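Local coordinates for phospholipase C-beta (PLC-beta) (PDB 3QR0), which belongs to the phospholipase C-beta family and joins PH, EF-hand-like, TIM-barrel and C2 domains in one chain, with a calcium ion bound in the barrel, at residues N311-P315 with K742-V748; F526-A532 with D559-Y563. All blocks are in the same frame, centred on the assembly; numbering follows the deposited sequence.

Contact 1 (N311-P315 with K742-V748). With GOL (glycerol), chain D.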
loop_
_atom_site.group_PDB
_atom_site.type_symbol
_atom_site.label_atom_id
_atom_site.label_comp_id
_atom_site.label_asym_id
_atom_site.label_seq_id
_atom_site.Cartn_x
_atom_site.Cartn_y
_atom_site.Cartn_z
ATOM N N ASN A 311 10.518 17.175 7.542
ATOM C CA ASN A 311 9.927 17.519 6.248
ATOM C C ASN A 311 9.284 16.338 5.519
ATOM O O ASN A 311 9.021 16.423 4.321
ATOM C CB ASN A 311 10.977 18.165 5.333
ATOM C CG ASN A 311 10.342 18.994 4.218
ATOM O OD1 ASN A 311 9.404 19.749 4.465
ATOM N ND2 ASN A 311 10.835 18.833 2.990
ATOM N N ASN A 312 9.013 15.251 6.240
ATOM C CA ASN A 312 8.334 14.085 5.661
ATOM C C ASN A 312 6.999 14.496 5.035
ATOM O O ASN A 312 6.184 15.179 5.666
ATOM C CB ASN A 312 8.128 12.996 6.733
ATOM C CG ASN A 312 7.838 11.611 6.137
ATOM O OD1 ASN A 312 7.017 11.468 5.240
ATOM N ND2 ASN A 312 8.502 10.591 6.661
ATOM N N LEU A 313 6.788 14.092 3.785
ATOM C CA LEU A 313 5.561 14.437 3.069
ATOM C C LEU A 313 4.324 13.757 3.669
ATOM O O LEU A 313 3.218 14.271 3.556
ATOM C CB LEU A 313 5.689 14.100 1.576
ATOM C CG LEU A 313 5.442 12.652 1.145
ATOM C CD1 LEU A 313 3.943 12.344 1.060
ATOM C CD2 LEU A 313 6.100 12.384 -0.194
ATOM N N THR A 314 4.517 12.608 4.313
ATOM C CA THR A 314 3.403 11.827 4.849
ATOM C C THR A 314 2.775 12.500 6.077
ATOM O O THR A 314 3.479 12.772 7.051
ATOM C CB THR A 314 3.864 10.410 5.237
ATOM O OG1 THR A 314 4.442 9.767 4.093
ATOM C CG2 THR A 314 2.689 9.576 5.756
ATOM N N PRO A 315 1.455 12.785 6.026
ATOM C CA PRO A 315 0.750 13.336 7.192
ATOM C C PRO A 315 0.557 12.262 8.257
ATOM O O PRO A 315 -0.228 11.328 8.070
ATOM C CB PRO A 315 -0.589 13.810 6.621
ATOM C CG PRO A 315 -0.769 13.052 5.350
ATOM C CD PRO A 315 0.580 12.674 4.843
ATOM N N LYS A 742 0.689 17.678 1.997
ATOM C CA LYS A 742 1.560 18.710 2.537
ATOM C C LYS A 742 2.260 19.416 1.390
ATOM O O LYS A 742 2.948 18.767 0.603
ATOM C CB LYS A 742 2.621 18.092 3.433
ATOM C CG LYS A 742 2.119 17.411 4.679
ATOM C CD LYS A 742 3.319 17.098 5.538
ATOM C CE LYS A 742 3.009 16.248 6.721
ATOM N NZ LYS A 742 4.267 16.014 7.449
ATOM N N PRO A 743 2.108 20.747 1.293
ATOM C CA PRO A 743 2.694 21.479 0.176
ATOM C C PRO A 743 4.173 21.821 0.378
ATOM O O PRO A 743 4.782 21.423 1.375
ATOM C CB PRO A 743 1.854 22.754 0.135
ATOM C CG PRO A 743 1.518 22.999 1.558
ATOM C CD PRO A 743 1.352 21.643 2.191
ATOM N N GLY A 744 4.735 22.541 -0.586
ATOM C CA GLY A 744 6.092 23.061 -0.497
ATOM C C GLY A 744 7.119 22.179 -1.169
ATOM O O GLY A 744 6.777 21.324 -1.989
ATOM N N TYR A 745 8.383 22.392 -0.814
ATOM C CA TYR A 745 9.471 21.566 -1.312
ATOM C C TYR A 745 9.491 20.240 -0.568
ATOM O O TYR A 745 9.621 20.207 0.659
ATOM C CB TYR A 745 10.815 22.277 -1.165
ATOM C CG TYR A 745 10.982 23.455 -2.095
ATOM C CD1 TYR A 745 11.016 24.758 -1.603
ATOM C CD2 TYR A 745 11.097 23.268 -3.473
ATOM C CE1 TYR A 745 11.165 25.842 -2.457
ATOM C CE2 TYR A 745 11.247 24.352 -4.336
ATOM C CZ TYR A 745 11.276 25.631 -3.818
ATOM O OH TYR A 745 11.429 26.702 -4.652
ATOM N N ARG A 746 9.344 19.150 -1.312
ATOM C CA ARG A 746 9.267 17.823 -0.713
ATOM C C ARG A 746 10.112 16.824 -1.473
ATOM O O ARG A 746 10.099 16.809 -2.702
ATOM C CB ARG A 746 7.814 17.326 -0.710
ATOM C CG ARG A 746 6.849 18.176 0.084
ATOM C CD ARG A 746 7.045 18.061 1.595
ATOM N NE ARG A 746 6.257 19.078 2.283
ATOM C CZ ARG A 746 6.132 19.202 3.599
ATOM N NH1 ARG A 746 6.733 18.353 4.424
ATOM N NH2 ARG A 746 5.386 20.183 4.094
ATOM N N HIS A 747 10.850 15.992 -0.742
ATOM C CA HIS A 747 11.348 14.746 -1.308
ATOM C C HIS A 747 10.227 13.726 -1.254
ATOM O O HIS A 747 9.477 13.655 -0.278
ATOM C CB HIS A 747 12.578 14.231 -0.565
ATOM C CG HIS A 747 13.797 15.062 -0.790
ATOM N ND1 HIS A 747 14.080 16.180 -0.036
ATOM C CD2 HIS A 747 14.794 14.956 -1.699
ATOM C CE1 HIS A 747 15.207 16.721 -0.465
ATOM N NE2 HIS A 747 15.661 15.999 -1.471
ATOM N N VAL A 748 10.123 12.934 -2.313
ATOM C CA VAL A 748 9.051 11.969 -2.475
ATOM C C VAL A 748 9.673 10.594 -2.718
ATOM O O VAL A 748 9.903 10.217 -3.867
ATOM C CB VAL A 748 8.148 12.364 -3.671
ATOM C CG1 VAL A 748 6.936 11.441 -3.764
ATOM C CG2 VAL A 748 7.705 13.814 -3.550
HETATM C C1 GOL D . 7.304 20.831 7.745
HETATM O O1 GOL D . 7.692 21.022 6.399
HETATM C C2 GOL D . 6.173 19.805 7.807
HETATM O O2 GOL D . 5.095 20.266 7.025
HETATM C C3 GOL D . 5.711 19.589 9.245
HETATM O O3 GOL D . 4.778 18.531 9.298
HETATM O O HOH W 1 10.125 15.589 1.979
HETATM O O HOH W 2 1.635 14.966 1.603
HETATM O O HOH W 3 8.849 12.367 2.449
#

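Contact 2 (F526-A532 with D559-Y563)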
loop_
_atom_site.group_PDB
_atom_site.type_symbol
_atom_site.label_atom_id
_atom_site.label_comp_id
_atom_site.label_asym_id
_atom_site.label_seq_id
_atom_site.Cartn_x
_atom_site.Cartn_y
_atom_site.Cartn_z
ATOM N N PHE A 526 -30.897 -6.871 -6.529
ATOM C CA PHE A 526 -31.206 -5.441 -6.595
ATOM C C PHE A 526 -32.411 -5.219 -7.514
ATOM O O PHE A 526 -32.491 -5.804 -8.589
ATOM C CB PHE A 526 -30.002 -4.642 -7.102
ATOM C CG PHE A 526 -30.192 -3.150 -7.027
ATOM C CD1 PHE A 526 -29.779 -2.438 -5.907
ATOM C CD2 PHE A 526 -30.798 -2.460 -8.070
ATOM C CE1 PHE A 526 -29.961 -1.062 -5.833
ATOM C CE2 PHE A 526 -30.986 -1.088 -8.003
ATOM C CZ PHE A 526 -30.564 -0.385 -6.888
ATOM N N THR A 527 -33.353 -4.390 -7.078
ATOM C CA THR A 527 -34.507 -4.042 -7.907
ATOM C C THR A 527 -34.410 -2.568 -8.290
ATOM O O THR A 527 -34.019 -2.255 -9.411
ATOM C CB THR A 527 -35.844 -4.370 -7.208
ATOM O OG1 THR A 527 -35.891 -3.750 -5.917
ATOM C CG2 THR A 527 -35.994 -5.870 -7.041
ATOM N N THR A 528 -34.754 -1.676 -7.358
ATOM C CA THR A 528 -34.607 -0.229 -7.553
ATOM C C THR A 528 -34.126 0.438 -6.265
ATOM O O THR A 528 -34.197 -0.151 -5.185
ATOM C CB THR A 528 -35.948 0.441 -7.929
ATOM O OG1 THR A 528 -36.881 0.279 -6.853
ATOM C CG2 THR A 528 -36.532 -0.145 -9.210
ATOM N N PHE A 529 -33.663 1.679 -6.383
ATOM C CA PHE A 529 -33.303 2.469 -5.210
ATOM C C PHE A 529 -34.538 2.817 -4.363
ATOM O O PHE A 529 -34.481 2.807 -3.132
ATOM C CB PHE A 529 -32.551 3.736 -5.624
ATOM C CG PHE A 529 -31.173 3.469 -6.180
ATOM C CD1 PHE A 529 -30.855 3.809 -7.486
ATOM C CD2 PHE A 529 -30.201 2.866 -5.395
ATOM C CE1 PHE A 529 -29.582 3.570 -7.996
ATOM C CE2 PHE A 529 -28.930 2.615 -5.896
ATOM C CZ PHE A 529 -28.619 2.969 -7.201
ATOM N N GLU A 530 -35.651 3.116 -5.026
ATOM C CA GLU A 530 -36.912 3.384 -4.335
ATOM C C GLU A 530 -37.296 2.197 -3.441
ATOM O O GLU A 530 -37.673 2.381 -2.283
ATOM C CB GLU A 530 -38.025 3.672 -5.351
ATOM C CG GLU A 530 -39.277 4.335 -4.773
ATOM C CD GLU A 530 -40.208 3.372 -4.040
ATOM O OE1 GLU A 530 -40.448 2.249 -4.541
ATOM O OE2 GLU A 530 -40.718 3.750 -2.961
ATOM N N GLN A 531 -37.181 0.983 -3.980
ATOM C CA GLN A 531 -37.508 -0.233 -3.225
ATOM C C GLN A 531 -36.581 -0.496 -2.040
ATOM O O GLN A 531 -37.039 -0.922 -0.981
ATOM C CB GLN A 531 -37.540 -1.462 -4.142
ATOM C CG GLN A 531 -38.911 -1.724 -4.729
ATOM C CD GLN A 531 -39.917 -2.144 -3.671
ATOM O OE1 GLN A 531 -40.913 -1.458 -3.434
ATOM N NE2 GLN A 531 -39.650 -3.271 -3.014
ATOM N N ALA A 532 -35.289 -0.249 -2.218
ATOM C CA ALA A 532 -34.329 -0.377 -1.118
ATOM C C ALA A 532 -34.682 0.576 0.036
ATOM O O ALA A 532 -34.635 0.189 1.207
ATOM C CB ALA A 532 -32.916 -0.117 -1.614
ATOM N N ASP A 559 -29.202 9.035 -6.341
ATOM C CA ASP A 559 -29.827 7.951 -5.576
ATOM C C ASP A 559 -28.817 6.870 -5.172
ATOM O O ASP A 559 -28.940 6.276 -4.099
ATOM C CB ASP A 559 -30.958 7.294 -6.370
ATOM C CG ASP A 559 -32.120 8.241 -6.658
ATOM O OD1 ASP A 559 -32.241 9.298 -6.005
ATOM O OD2 ASP A 559 -32.925 7.911 -7.553
ATOM N N PHE A 560 -27.824 6.625 -6.030
ATOM C CA PHE A 560 -26.787 5.633 -5.746
ATOM C C PHE A 560 -25.988 6.085 -4.520
ATOM O O PHE A 560 -25.764 5.305 -3.592
ATOM C CB PHE A 560 -25.861 5.450 -6.958
ATOM C CG PHE A 560 -25.210 4.088 -7.060
ATOM C CD1 PHE A 560 -25.126 3.217 -5.972
ATOM C CD2 PHE A 560 -24.631 3.695 -8.261
ATOM C CE1 PHE A 560 -24.516 1.976 -6.100
ATOM C CE2 PHE A 560 -24.012 2.455 -8.386
ATOM C CZ PHE A 560 -23.955 1.598 -7.307
ATOM N N VAL A 561 -25.574 7.351 -4.520
ATOM C CA VAL A 561 -24.866 7.930 -3.376
ATOM C C VAL A 561 -25.702 7.830 -2.089
ATOM O O VAL A 561 -25.175 7.474 -1.038
ATOM C CB VAL A 561 -24.472 9.400 -3.645
ATOM C CG1 VAL A 561 -23.922 10.065 -2.387
ATOM C CG2 VAL A 561 -23.450 9.484 -4.790
ATOM N N ASP A 562 -27.000 8.118 -2.186
ATOM C CA ASP A 562 -27.892 8.054 -1.025
ATOM C C ASP A 562 -28.069 6.625 -0.503
ATOM O O ASP A 562 -28.056 6.398 0.703
ATOM C CB ASP A 562 -29.264 8.648 -1.356
ATOM C CG ASP A 562 -29.286 10.177 -1.308
ATOM O OD1 ASP A 562 -30.368 10.739 -1.566
ATOM O OD2 ASP A 562 -28.251 10.815 -1.021
ATOM N N TYR A 563 -28.237 5.672 -1.414
ATOM C CA TYR A 563 -28.303 4.247 -1.058
ATOM C C TYR A 563 -27.093 3.819 -0.216
ATOM O O TYR A 563 -27.237 3.124 0.800
ATOM C CB TYR A 563 -28.407 3.391 -2.331
ATOM C CG TYR A 563 -28.199 1.910 -2.106
ATOM C CD1 TYR A 563 -29.276 1.059 -1.866
ATOM C CD2 TYR A 563 -26.922 1.362 -2.128
ATOM C CE1 TYR A 563 -29.081 -0.305 -1.654
ATOM C CE2 TYR A 563 -26.719 0.005 -1.915
ATOM C CZ TYR A 563 -27.798 -0.823 -1.682
ATOM O OH TYR A 563 -27.573 -2.164 -1.470
#

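Contact 1 (N311-P315 with K742-V748)
N311 and R746 meet where the loop after helix 299-307 of the EF-hand-like region lies against strand 746-751, an outermost strand of one sheet of the C2 beta-sandwich. The tight part is polar at one end and apolar at the other. N311 ND2 donates to Y745 O at 3.0 Å, almost straight (176°) and within its own amide plane, while its OD1 lies over one face of the R746 guanidinium and accepts from Q258. K742 CB covers the opposite face. NE and NH2 of R746 both point at P743 O, a side-on grip that fixes the rotation of the guanidinium; its NH1 adds a weak bond to N311 O. L313 supplies the apolar end: a chi1 of 82° tucks CG between the two backbone neighbours of CA and leaves CD2 directed at V748, 3.8 Å from its CG1, near M736 of strand 730-737. One water lies 2.7 Å from N311 O, and another accepts from L313 N; both come close to H747 O. The loop keeps its shape through an Asx turn, N312 OD1 accepting from T314 N at 2.9 Å, while N312 ND2 is held by E309 and N148.

The solvent side is held through K742, partly exposed: it runs extended past L313 O, and its NZ donates to N312 O at 2.7 Å, with a weak second bond to T314 O. A glycerol, probably from the crystallisation liquor, bonds through its three hydroxyls to N311 OD1, R746 NH2 and K742 NZ. At the lysine's backbone, one water donates to L313 O at 2.6 Å and accepts from K742 N at 2.9 Å.

Contact 2 (F526-A532 with D559-Y563)
F529 is the bump of this contact: from the first turn of helix 529-535 its ring pushes into a shallow hollow on helix 557-563, in the outer helical layer of the TIM barrel. D559 CB, the backbone of D559 and F560, and Y563 CB form the hollow. One face of the ring lies on the D559-F560 peptide, with D559 C over its centre, and the leading atom CZ comes to 3.5 Å from F560 CA. F560 and Y563 flank the bump differently. The F560 ring meets it obliquely, planes at 44°, CZ of F529 touching F560 CG at 3.6 Å. Toward Y563 the pair is offset edge-to-face, the F529 edge facing the tyrosine ring, centroids 5.8 Å apart; Y563 CG stands anti to the backbone N (chi1 168°), which lays that ring alongside the interface, where A532 CB fits against its edge, 3.8 Å from Y563 CD1. F526 CZ covers the other face of F529, and F526 in turn rests on M544 of strand 540-545. T528 caps the helix that presents F529, OG1 accepting from Q531 N at 3.0 Å. Across the interface everything that touches is aromatic, aliphatic or peptide surface, while D559 turns its carboxylate to R635 and Y563 OH makes a weak bond to I568 O. Cohesion between the two segments therefore probably rests on shape complementarity, dispersion and the burial of apolar surface.

Overall arrangement
The two contacts sit in separate parts of the chain, with centres 41 Å and nearest atoms about 25 Å apart, and share no helix, strand or sheet. Along the sequence the order is 311-315, 526-532, 559-563, 742-748, so the span bridged by contact 1 includes all of contact 2. Contact 1 joins the EF-hand-like region to the C2 sandwich, bringing together pieces 427 residues apart. Contact 2 is local, packing two helices of the Y region only 27 residues apart. Contact 1 is thus part of an interface between domains, and contact 2 part of the packing within the barrel's outer helical layer.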